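Local coordinates for protein 2-methyl-3-hydroxypyridine-5-carboxylic acid oxygenase (Mesorhizobium loti, PDB 3ALJ) that probably catalyses the FAD-dependent oxygenation and ring opening of 2-methyl-3-hydroxypyridine-5-carboxylic acid, a step in bacterial breakdown of vitamin B6 compounds, at residues R172-D177 with Y267-T272; V126-V131 with L139-G144; T81-M86 with W196-D201. One frame throughout, in Å; residues are numbered along the deposited sequence. Where two conformers were deposited one is given.

Contacts 1 and 3 belong to the same seven-stranded mixed sheet, at different places across it. Contact 1 joins strand 170-185 to the outermost strand 267-275, whereas contact 3 joins strands 82-86 and 199-203 near the other margin; the centres of contacts 1 and 3 are about 25 Å apart. Contact 2 lies in a separate three-stranded antiparallel sheet beside the adenine of FAD, its centre about 26 Å from that of contact 1 and 43 Å from that of contact 3. Along the chain, segments of contacts 1 and 3 alternate, and both segments of contact 2 fall between 81-86 and 196-201. The chain therefore passes through the nucleotide-binding part and returns to the large sheet to complete it.

Contact 1: residues R172-D177 with Y267-T272; sequences RWVSKD and YDKYET
Y267 brings its hydroxyl to the backbone of D177, with OH 3.6 Å from D177 CA, while K176 O sits at the edge of the ring. That hydroxyl is bonded to A228 O, and the D177 carboxylate, roughly perpendicular to the ring, takes its own hydrogen bond from A230 N. K269 starts toward the first segment, its CB 3.5 Å from S175 O. Bends at chi2 and chi4 then fold the chain back until NZ donates to Y267 O at 2.8 Å, so only the aliphatic part of K269 packs against S175 and K176.

At Y270 the strands draw into register: S175 N donates to Y270 O, and a longer, weak bond runs from Y270 N to D177 O. The ring passes D177 O, 3.4 Å from CD1, and touches FAD, so Y270 lines the cofactor pocket from 267-275, the edge strand of the large mixed sheet, which runs antiparallel to 170-185. E271 and V174 form a non-hydrogen-bonded pair with side chains on one face, and V174 CG2 lies 3.5 Å from E271 CD. With CG anti to the backbone N (chi1 177°) and the chain extended, the E271 carboxylate reaches R172, which grips it side-on: NE at 2.9 Å and NH2 at 3.0 Å both point to OE2. The guanidinium and carboxylate planes are 9° apart, nearly coplanar.

T272 exchanges two backbone bonds with W173 as a hydrogen-bonded antiparallel pair, its OG1 3.6 Å from W173 CB on the other face.

Because R163 brings a second guanidinium close to R172, the E271 carboxylate probably offsets positive charge here, and this setting would favour its ionised form.

Contact 2: residues V126-V131 with L139-G144; sequences VNSEAV and LTLQTG. With FAD (flavin-adenine dinucleotide), chain B.
Q142 turns its side chain back across N127, S128 and E129 through two torsions: chi1 of 89° sets CG between the backbone N and the carbonyl carbon, and a bend at chi2 (-75°) swings the amide round to the neighbouring backbone. Both ends of the amide are then used. NE2 donates to N127 O at 2.9 Å, and OE1 accepts from E129 N at 2.9 Å; in each bond the donor stands well above the acceptor's carbonyl plane. Held at both ends, the amide is fixed in rotation. The Q142 backbone joins in as well, its N donating to E129 O at 2.8 Å.

One step on, V131 N meets T140 O at 2.8 Å, and A130 faces L141 as a non-hydrogen-bonded antiparallel pair. This is the open end of the hairpin formed by strands 130-134 and 138-141, part of a three-stranded antiparallel meander of the kind that glutathione reductase-type FAD domains insert between the third and fourth parallel strands of their Rossmann sheet, here 123-125 and 151-154. It presents A130 to the adenine: A130 N donates to FAD N1A at 3.0 Å, and FAD N6A returns a bond to A130 O at 2.8 Å, nearly straight at 170°. The Watson-Crick edge of the base is thus read by main-chain atoms.

E129 CG comes within 3.5 Å of FAD N6A, while its carboxylate goes to K161. On the side facing helix 161-166, A130 CB packs on L139 CD1 at 3.7 Å, and V162 of that helix touches both. L141 leans its CD1 against S128 OG, a hydroxyl hydrogen-bonded to H40.

Contact 3: residues T81-M86 with W196-D201; sequences TYETWM and WDNTID
Strands 82-86 and 199-201 run parallel, inclined by 25° and 4.5 Å apart at their closest, with Y82, E83 and T84 opposite T199, I200 and D201. The backbone bonds alternate in the usual parallel ladder: T199 N to T81 O, E83 N to T199 O, D201 N to E83 O, W85 N to D201 O. On one face, T199 CG2 stands almost exactly over the centre of the Y82 ring, 3.6 Å from its centroid and 2° off the normal, a CH-pi contact. A water bridges Y82 OH and D201 OD2, an oxygen also salt-bridged to R211.

This is the one parallel pair in the seven-stranded mixed sheet, with strand 89-94 continuing beyond 82-86.

On the other face I200, its CG2 anti to the backbone N, lays that methyl over the W85 five-membered ring, 3.5 Å from the centroid. W85 NE1 donates in the ring plane to E83 OE2 at 2.9 Å, meeting the carboxylate from above its plane; S90 shares that oxygen. Were W85 an alanine, the I200 methyl would probably lose its aromatic cover and E83 OE2 one of its donors. Farther out, W85 CH2 approaches W196 CH2 to 4.3 Å.

Contact 1: residues R172-D177 with Y267-T272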
loop_
_atom_site.group_PDB
_atom_site.type_symbol
_atom_site.label_atom_id
_atom_site.label_comp_id
_atom_site.label_asym_id
_atom_site.label_seq_id
_atom_site.Cartn_x
_atom_site.Cartn_y
_atom_site.Cartn_z
ATOM N N ARG A 172 4.904 -1.058 17.869
ATOM C CA ARG A 172 3.928 -1.678 16.946
ATOM C C ARG A 172 2.596 -1.477 17.604
ATOM O O ARG A 172 2.423 -1.617 18.835
ATOM C CB ARG A 172 4.396 -3.106 16.714
ATOM C CG ARG A 172 3.547 -3.947 15.770
ATOM C CD ARG A 172 4.294 -5.264 15.364
ATOM N NE ARG A 172 3.335 -5.954 14.631
ATOM C CZ ARG A 172 3.418 -7.214 14.385
ATOM N NH1 ARG A 172 4.502 -7.877 14.944
ATOM N NH2 ARG A 172 2.511 -7.857 13.736
ATOM N N TRP A 173 1.582 -1.140 16.820
ATOM C CA TRP A 173 0.261 -0.894 17.356
ATOM C C TRP A 173 -0.764 -1.500 16.434
ATOM O O TRP A 173 -0.717 -1.205 15.236
ATOM C CB TRP A 173 -0.000 0.605 17.466
ATOM C CG TRP A 173 -1.379 0.910 18.025
ATOM C CD1 TRP A 173 -1.846 0.550 19.288
ATOM C CD2 TRP A 173 -2.419 1.537 17.359
ATOM N NE1 TRP A 173 -3.138 0.928 19.413
ATOM C CE2 TRP A 173 -3.540 1.566 18.266
ATOM C CE3 TRP A 173 -2.558 2.102 16.085
ATOM C CZ2 TRP A 173 -4.743 2.225 17.950
ATOM C CZ3 TRP A 173 -3.821 2.707 15.757
ATOM C CH2 TRP A 173 -4.880 2.728 16.733
ATOM N N VAL A 174 -1.738 -2.214 16.975
ATOM C CA VAL A 174 -2.877 -2.676 16.178
ATOM C C VAL A 174 -4.095 -2.046 16.742
ATOM O O VAL A 174 -4.380 -2.190 17.954
ATOM C CB VAL A 174 -3.025 -4.192 16.268
ATOM C CG1 VAL A 174 -4.160 -4.665 15.327
ATOM C CG2 VAL A 174 -1.645 -4.915 15.895
ATOM N N SER A 175 -4.889 -1.395 15.855
ATOM C CA SER A 175 -6.124 -0.770 16.283
ATOM C C SER A 175 -7.237 -1.764 16.619
ATOM O O SER A 175 -7.236 -2.909 16.131
ATOM C CB SER A 175 -6.646 0.126 15.152
ATOM O OG SER A 175 -7.599 1.011 15.700
ATOM N N LYS A 176 -8.164 -1.301 17.458
ATOM C CA LYS A 176 -9.467 -2.020 17.567
ATOM C C LYS A 176 -10.365 -1.671 16.396
ATOM O O LYS A 176 -11.189 -2.520 15.971
ATOM C CB LYS A 176 -10.182 -1.597 18.860
ATOM C CG LYS A 176 -9.471 -1.982 20.214
ATOM C CD LYS A 176 -8.807 -3.330 20.252
ATOM C CE LYS A 176 -8.567 -3.794 21.734
ATOM N NZ LYS A 176 -8.253 -5.297 21.826
ATOM N N ASP A 177 -10.255 -0.435 15.880
ATOM C CA ASP A 177 -11.089 -0.103 14.713
ATOM C C ASP A 177 -10.409 -0.462 13.388
ATOM O O ASP A 177 -9.255 -0.852 13.269
ATOM C CB ASP A 177 -11.413 1.406 14.747
ATOM C CG ASP A 177 -12.271 1.797 15.934
ATOM O OD1 ASP A 177 -13.205 1.058 16.388
ATOM O OD2 ASP A 177 -12.074 2.948 16.399
ATOM N N TYR A 267 -13.511 -7.467 8.435
ATOM C CA TYR A 267 -13.285 -6.174 9.146
ATOM C C TYR A 267 -11.809 -6.118 9.524
ATOM O O TYR A 267 -11.444 -6.676 10.641
ATOM C CB TYR A 267 -14.236 -6.081 10.341
ATOM C CG TYR A 267 -14.206 -4.758 11.068
ATOM C CD1 TYR A 267 -13.431 -4.582 12.229
ATOM C CD2 TYR A 267 -14.948 -3.694 10.610
ATOM C CE1 TYR A 267 -13.362 -3.381 12.889
ATOM C CE2 TYR A 267 -14.927 -2.469 11.244
ATOM C CZ TYR A 267 -14.175 -2.300 12.420
ATOM O OH TYR A 267 -14.120 -1.117 13.121
ATOM N N ASP A 268 -10.982 -5.543 8.697
ATOM C CA ASP A 268 -9.482 -5.535 8.869
ATOM C C ASP A 268 -9.113 -4.302 9.703
ATOM O O ASP A 268 -9.705 -3.268 9.591
ATOM C CB ASP A 268 -8.736 -5.449 7.542
ATOM C CG ASP A 268 -8.901 -6.712 6.692
ATOM O OD1 ASP A 268 -8.861 -7.798 7.306
ATOM O OD2 ASP A 268 -8.992 -6.486 5.465
ATOM N N LYS A 269 -8.143 -4.453 10.570
ATOM C CA LYS A 269 -7.716 -3.433 11.515
ATOM C C LYS A 269 -6.541 -2.711 10.989
ATOM O O LYS A 269 -5.766 -3.214 10.151
ATOM C CB LYS A 269 -7.256 -4.084 12.864
ATOM C CG LYS A 269 -8.174 -5.079 13.339
ATOM C CD LYS A 269 -9.522 -4.533 13.589
ATOM C CE LYS A 269 -10.315 -5.655 14.339
ATOM N NZ LYS A 269 -10.660 -6.808 13.353
ATOM N N TYR A 270 -6.467 -1.474 11.443
ATOM C CA TYR A 270 -5.292 -0.679 11.165
ATOM C C TYR A 270 -4.088 -1.076 11.983
ATOM O O TYR A 270 -4.207 -1.624 13.084
ATOM C CB TYR A 270 -5.563 0.823 11.421
ATOM C CG TYR A 270 -6.829 1.322 10.751
ATOM C CD1 TYR A 270 -7.948 1.683 11.440
ATOM C CD2 TYR A 270 -6.837 1.388 9.356
ATOM C CE1 TYR A 270 -9.083 2.131 10.785
ATOM C CE2 TYR A 270 -7.932 1.844 8.655
ATOM C CZ TYR A 270 -9.032 2.233 9.370
ATOM O OH TYR A 270 -10.178 2.739 8.683
ATOM N N GLU A 271 -2.908 -0.882 11.417
ATOM C CA GLU A 271 -1.718 -1.324 12.177
ATOM C C GLU A 271 -0.530 -0.555 11.763
ATOM O O GLU A 271 -0.297 -0.254 10.567
ATOM C CB GLU A 271 -1.492 -2.800 11.982
ATOM C CG GLU A 271 -0.230 -3.344 12.691
ATOM C CD GLU A 271 -0.170 -4.922 12.686
ATOM O OE1 GLU A 271 -1.040 -5.559 12.041
ATOM O OE2 GLU A 271 0.806 -5.409 13.329
ATOM N N THR A 272 0.293 -0.200 12.756
ATOM C CA THR A 272 1.474 0.580 12.455
ATOM C C THR A 272 2.711 0.058 13.041
ATOM O O THR A 272 2.675 -0.704 14.069
ATOM C CB THR A 272 1.300 2.078 12.958
ATOM O OG1 THR A 272 1.149 2.089 14.404
ATOM C CG2 THR A 272 0.052 2.737 12.367
#

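Contact 2: residues V126-V131 with L139-G144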
loop_
_atom_site.group_PDB
_atom_site.type_symbol
_atom_site.label_atom_id
_atom_site.label_comp_id
_atom_site.label_asym_id
_atom_site.label_seq_id
_atom_site.Cartn_x
_atom_site.Cartn_y
_atom_site.Cartn_z
ATOM N N VAL A 126 7.085 -19.952 -3.718
ATOM C CA VAL A 126 5.961 -19.943 -2.794
ATOM C C VAL A 126 6.110 -21.027 -1.698
ATOM O O VAL A 126 7.099 -21.817 -1.758
ATOM C CB VAL A 126 4.618 -20.047 -3.405
ATOM C CG1 VAL A 126 4.235 -18.849 -4.344
ATOM C CG2 VAL A 126 4.494 -21.415 -4.270
ATOM N N ASN A 127 5.281 -20.912 -0.646
ATOM C CA ASN A 127 5.446 -21.836 0.526
ATOM C C ASN A 127 6.865 -21.749 1.047
ATOM O O ASN A 127 7.518 -22.768 1.481
ATOM C CB ASN A 127 5.217 -23.334 0.078
ATOM C CG ASN A 127 3.842 -23.599 -0.389
ATOM O OD1 ASN A 127 3.607 -24.069 -1.528
ATOM N ND2 ASN A 127 2.970 -23.310 0.425
ATOM N N SER A 128 7.466 -20.521 1.071
ATOM C CA SER A 128 8.858 -20.319 1.403
ATOM C C SER A 128 8.985 -19.149 2.357
ATOM O O SER A 128 8.950 -17.947 1.971
ATOM C CB SER A 128 9.612 -20.033 0.076
ATOM O OG SER A 128 11.063 -20.074 0.353
ATOM N N GLU A 129 9.000 -19.484 3.620
ATOM C CA GLU A 129 8.962 -18.462 4.698
ATOM C C GLU A 129 10.290 -18.200 5.278
ATOM O O GLU A 129 10.993 -19.167 5.728
ATOM C CB GLU A 129 7.987 -18.937 5.845
ATOM C CG GLU A 129 7.931 -17.928 7.044
ATOM C CD GLU A 129 7.179 -18.436 8.222
ATOM O OE1 GLU A 129 6.926 -19.669 8.301
ATOM O OE2 GLU A 129 6.861 -17.613 9.074
ATOM N N ALA A 130 10.727 -16.966 5.372
ATOM C CA ALA A 130 11.970 -16.585 6.071
ATOM C C ALA A 130 11.647 -16.508 7.539
ATOM O O ALA A 130 10.728 -15.837 7.998
ATOM C CB ALA A 130 12.493 -15.179 5.651
ATOM N N VAL A 131 12.376 -17.322 8.362
ATOM C CA VAL A 131 12.055 -17.340 9.827
ATOM C C VAL A 131 13.196 -16.702 10.601
ATOM O O VAL A 131 12.942 -16.205 11.743
ATOM C CB VAL A 131 11.729 -18.765 10.369
ATOM C CG1 VAL A 131 10.553 -19.351 9.648
ATOM C CG2 VAL A 131 12.921 -19.619 10.245
ATOM N N LEU A 139 19.986 -16.060 5.533
ATOM C CA LEU A 139 18.536 -16.092 5.684
ATOM C C LEU A 139 18.175 -17.562 5.911
ATOM O O LEU A 139 18.556 -18.407 5.067
ATOM C CB LEU A 139 17.887 -15.627 4.354
ATOM C CG LEU A 139 16.395 -15.446 4.379
ATOM C CD1 LEU A 139 16.089 -14.310 5.356
ATOM C CD2 LEU A 139 15.801 -15.079 2.978
ATOM N N THR A 140 17.494 -17.858 7.002
ATOM C CA THR A 140 17.023 -19.237 7.206
ATOM C C THR A 140 15.535 -19.402 6.885
ATOM O O THR A 140 14.709 -18.626 7.439
ATOM C CB THR A 140 17.278 -19.595 8.685
ATOM O OG1 THR A 140 18.674 -19.484 8.895
ATOM C CG2 THR A 140 16.902 -21.071 8.872
ATOM N N LEU A 141 15.169 -20.340 6.046
ATOM C CA LEU A 141 13.780 -20.607 5.743
ATOM C C LEU A 141 13.139 -21.589 6.736
ATOM O O LEU A 141 13.906 -22.296 7.447
ATOM C CB LEU A 141 13.739 -21.133 4.318
ATOM C CG LEU A 141 14.342 -20.186 3.266
ATOM C CD1 LEU A 141 14.127 -20.989 1.960
ATOM C CD2 LEU A 141 13.564 -18.891 3.173
ATOM N N GLN A 142 11.802 -21.716 6.710
ATOM C CA GLN A 142 11.129 -22.645 7.668
ATOM C C GLN A 142 11.530 -24.062 7.394
ATOM O O GLN A 142 11.447 -24.897 8.301
ATOM C CB GLN A 142 9.630 -22.351 7.622
ATOM C CG GLN A 142 8.755 -23.126 6.583
ATOM C CD GLN A 142 8.868 -22.673 5.116
ATOM O OE1 GLN A 142 9.820 -22.064 4.729
ATOM N NE2 GLN A 142 7.868 -23.006 4.313
ATOM N N THR A 143 12.035 -24.328 6.213
ATOM C CA THR A 143 12.443 -25.709 5.849
ATOM C C THR A 143 13.762 -26.036 6.487
ATOM O O THR A 143 14.228 -27.183 6.358
ATOM C CB THR A 143 12.699 -25.729 4.297
ATOM O OG1 THR A 143 13.654 -24.700 3.954
ATOM C CG2 THR A 143 11.411 -25.411 3.494
ATOM N N GLY A 144 14.458 -25.074 7.103
ATOM C CA GLY A 144 15.807 -25.258 7.617
ATOM C C GLY A 144 16.880 -24.925 6.555
ATOM O O GLY A 144 17.998 -24.809 6.927
HETATM P PA FAD B . 2.638 -6.832 2.505
HETATM O O1A FAD B . 1.812 -6.261 1.396
HETATM O O2A FAD B . 2.027 -7.160 3.740
HETATM O O5B FAD B . 3.351 -8.113 1.895
HETATM C C5B FAD B . 4.224 -8.955 2.719
HETATM C C4B FAD B . 4.212 -10.262 1.953
HETATM O O4B FAD B . 5.161 -11.064 2.737
HETATM C C3B FAD B . 2.936 -11.019 1.998
HETATM O O3B FAD B . 2.610 -11.567 0.705
HETATM C C2B FAD B . 3.180 -12.093 3.120
HETATM O O2B FAD B . 2.428 -13.303 2.924
HETATM C C1B FAD B . 4.625 -12.433 2.952
HETATM N N9A FAD B . 5.289 -12.805 4.160
HETATM C C8A FAD B . 5.022 -12.441 5.461
HETATM N N7A FAD B . 5.933 -12.943 6.308
HETATM C C5A FAD B . 6.818 -13.669 5.526
HETATM C C6A FAD B . 8.007 -14.332 5.822
HETATM N N6A FAD B . 8.454 -14.424 7.120
HETATM N N1A FAD B . 8.645 -14.900 4.797
HETATM C C2A FAD B . 8.196 -14.859 3.537
HETATM N N3A FAD B . 7.063 -14.194 3.169
HETATM C C4A FAD B . 6.412 -13.582 4.196
HETATM N N1 FAD B . -1.198 1.849 0.612
HETATM C C2 FAD B . -1.237 2.592 -0.479
HETATM O O2 FAD B . -0.220 2.935 -1.104
HETATM N N3 FAD B . -2.462 3.043 -0.969
HETATM C C4 FAD B . -3.668 2.694 -0.358
HETATM O O4 FAD B . -4.773 3.004 -0.940
HETATM C C4X FAD B . -3.591 1.931 0.794
HETATM N N5 FAD B . -4.792 1.640 1.529
HETATM C C5X FAD B . -4.697 0.936 2.715
HETATM C C6 FAD B . -5.835 0.726 3.514
HETATM C C7 FAD B . -5.757 -0.028 4.657
HETATM C C7M FAD B . -7.041 -0.255 5.505
HETATM C C8 FAD B . -4.546 -0.531 5.083
HETATM C C8M FAD B . -4.409 -1.351 6.386
HETATM C C9 FAD B . -3.400 -0.323 4.302
HETATM C C9A FAD B . -3.458 0.459 3.121
HETATM N N10 FAD B . -2.270 0.729 2.310
HETATM C C10 FAD B . -2.358 1.490 1.205
HETATM C "C1'" FAD B . -0.907 0.206 2.801
HETATM C "C2'" FAD B . -0.551 -1.056 2.027
HETATM O "O2'" FAD B . -1.606 -2.027 2.192
HETATM C "C3'" FAD B . 0.713 -1.687 2.641
HETATM O "O3'" FAD B . 1.573 -0.576 3.098
HETATM C "C4'" FAD B . 1.528 -2.464 1.692
HETATM O "O4'" FAD B . 0.713 -3.591 1.262
HETATM C "C5'" FAD B . 2.746 -3.038 2.338
HETATM O "O5'" FAD B . 3.462 -3.796 1.368
HETATM P P FAD B . 4.595 -4.756 1.908
HETATM O O1P FAD B . 5.109 -5.446 0.717
HETATM O O2P FAD B . 5.553 -4.049 2.815
HETATM O O3P FAD B . 3.819 -5.795 2.875
#

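Contact 3: residues T81-M86 with W196-D201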
loop_
_atom_site.group_PDB
_atom_site.type_symbol
_atom_site.label_atom_id
_atom_site.label_comp_id
_atom_site.label_asym_id
_atom_site.label_seq_id
_atom_site.Cartn_x
_atom_site.Cartn_y
_atom_site.Cartn_z
ATOM N N THR A 81 -12.174 13.679 -10.353
ATOM C CA THR A 81 -11.939 14.451 -9.184
ATOM C C THR A 81 -11.967 13.536 -7.941
ATOM O O THR A 81 -12.569 12.446 -7.984
ATOM C CB THR A 81 -12.991 15.590 -8.995
ATOM O OG1 THR A 81 -12.464 16.478 -7.955
ATOM C CG2 THR A 81 -14.333 15.167 -8.753
ATOM N N TYR A 82 -11.252 14.006 -6.904
ATOM C CA TYR A 82 -11.368 13.389 -5.551
ATOM C C TYR A 82 -12.308 14.302 -4.760
ATOM O O TYR A 82 -11.993 15.415 -4.390
ATOM C CB TYR A 82 -9.970 13.332 -4.966
ATOM C CG TYR A 82 -9.855 12.545 -3.713
ATOM C CD1 TYR A 82 -10.676 12.839 -2.571
ATOM C CD2 TYR A 82 -8.923 11.490 -3.619
ATOM C CE1 TYR A 82 -10.499 12.061 -1.378
ATOM C CE2 TYR A 82 -8.745 10.767 -2.436
ATOM C CZ TYR A 82 -9.532 11.052 -1.370
ATOM O OH TYR A 82 -9.348 10.390 -0.139
ATOM N N GLU A 83 -13.549 13.738 -4.582
ATOM C CA GLU A 83 -14.647 14.495 -3.947
ATOM C C GLU A 83 -14.821 14.027 -2.461
ATOM O O GLU A 83 -14.637 12.851 -2.192
ATOM C CB GLU A 83 -15.903 14.333 -4.766
ATOM C CG GLU A 83 -17.088 15.099 -4.195
ATOM C CD GLU A 83 -18.313 15.071 -5.122
ATOM O OE1 GLU A 83 -18.389 14.214 -6.018
ATOM O OE2 GLU A 83 -19.252 15.832 -4.811
ATOM N N THR A 84 -15.158 14.939 -1.578
ATOM C CA THR A 84 -15.508 14.611 -0.205
ATOM C C THR A 84 -16.900 15.044 0.089
ATOM O O THR A 84 -17.278 16.234 -0.260
ATOM C CB THR A 84 -14.513 15.323 0.715
ATOM O OG1 THR A 84 -13.206 14.852 0.393
ATOM C CG2 THR A 84 -14.714 14.928 2.205
ATOM N N TRP A 85 -17.682 14.161 0.721
ATOM C CA TRP A 85 -19.010 14.568 1.296
ATOM C C TRP A 85 -18.973 14.519 2.808
ATOM O O TRP A 85 -18.353 13.625 3.388
ATOM C CB TRP A 85 -20.120 13.630 0.822
ATOM C CG TRP A 85 -20.418 13.671 -0.660
ATOM C CD1 TRP A 85 -19.853 14.429 -1.622
ATOM C CD2 TRP A 85 -21.421 12.790 -1.291
ATOM N NE1 TRP A 85 -20.453 14.113 -2.845
ATOM C CE2 TRP A 85 -21.417 13.130 -2.683
ATOM C CE3 TRP A 85 -22.295 11.777 -0.799
ATOM C CZ2 TRP A 85 -22.241 12.470 -3.617
ATOM C CZ3 TRP A 85 -23.156 11.121 -1.755
ATOM C CH2 TRP A 85 -23.063 11.447 -3.115
ATOM N N MET A 86 -19.739 15.397 3.425
ATOM C CA MET A 86 -20.046 15.329 4.848
ATOM C C MET A 86 -21.539 15.365 4.992
ATOM O O MET A 86 -22.173 16.338 4.503
ATOM C CB MET A 86 -19.449 16.516 5.618
ATOM C CG MET A 86 -19.989 16.555 7.096
ATOM S SD MET A 86 -19.649 15.016 8.052
ATOM C CE MET A 86 -17.949 15.164 8.071
ATOM N N TRP A 196 -20.446 9.491 -10.868
ATOM C CA TRP A 196 -20.100 8.143 -10.374
ATOM C C TRP A 196 -18.734 7.640 -10.853
ATOM O O TRP A 196 -18.417 6.520 -10.478
ATOM C CB TRP A 196 -21.245 7.176 -10.653
ATOM C CG TRP A 196 -22.506 7.633 -9.997
ATOM C CD1 TRP A 196 -23.683 7.913 -10.671
ATOM C CD2 TRP A 196 -22.802 7.809 -8.604
ATOM N NE1 TRP A 196 -24.667 8.236 -9.757
ATOM C CE2 TRP A 196 -24.122 8.288 -8.488
ATOM C CE3 TRP A 196 -22.000 7.784 -7.398
ATOM C CZ2 TRP A 196 -24.750 8.523 -7.223
ATOM C CZ3 TRP A 196 -22.625 8.065 -6.117
ATOM C CH2 TRP A 196 -23.981 8.444 -6.073
ATOM N N ASP A 197 -18.016 8.416 -11.629
ATOM C CA ASP A 197 -16.608 8.126 -11.881
ATOM C C ASP A 197 -15.668 8.740 -10.848
ATOM O O ASP A 197 -14.472 8.449 -10.881
ATOM C CB ASP A 197 -16.232 8.529 -13.307
ATOM C CG ASP A 197 -16.948 7.708 -14.358
ATOM O OD1 ASP A 197 -17.350 6.578 -14.134
ATOM O OD2 ASP A 197 -17.021 8.310 -15.487
ATOM N N ASN A 198 -16.210 9.582 -9.975
ATOM C CA ASN A 198 -15.340 10.289 -9.003
ATOM C C ASN A 198 -14.931 9.260 -7.899
ATOM O O ASN A 198 -15.648 8.339 -7.565
ATOM C CB ASN A 198 -16.108 11.418 -8.248
ATOM C CG ASN A 198 -16.484 12.621 -9.110
ATOM O OD1 ASN A 198 -17.155 13.576 -8.579
ATOM N ND2 ASN A 198 -16.138 12.603 -10.340
ATOM N N THR A 199 -13.780 9.621 -7.240
ATOM C CA THR A 199 -13.635 9.204 -5.813
ATOM C C THR A 199 -14.584 10.071 -5.066
ATOM O O THR A 199 -14.655 11.304 -5.250
ATOM C CB THR A 199 -12.208 9.498 -5.321
ATOM O OG1 THR A 199 -11.357 8.460 -5.822
ATOM C CG2 THR A 199 -12.203 9.510 -3.783
ATOM N N ILE A 200 -15.350 9.446 -4.165
ATOM C CA ILE A 200 -16.213 10.196 -3.235
ATOM C C ILE A 200 -15.986 9.608 -1.848
ATOM O O ILE A 200 -16.321 8.418 -1.561
ATOM C CB ILE A 200 -17.709 10.088 -3.597
ATOM C CG1 ILE A 200 -17.930 10.382 -5.093
ATOM C CG2 ILE A 200 -18.462 11.157 -2.743
ATOM C CD1 ILE A 200 -19.410 10.105 -5.517
ATOM N N ASP A 201 -15.447 10.424 -0.938
ATOM C CA ASP A 201 -15.250 10.013 0.473
ATOM C C ASP A 201 -16.442 10.510 1.249
ATOM O O ASP A 201 -16.582 11.724 1.472
ATOM C CB ASP A 201 -13.923 10.615 0.990
ATOM C CG ASP A 201 -13.565 10.022 2.303
ATOM O OD1 ASP A 201 -14.281 9.087 2.772
ATOM O OD2 ASP A 201 -12.554 10.433 2.912
HETATM O O HOH W 1 -10.461 11.584 1.847
#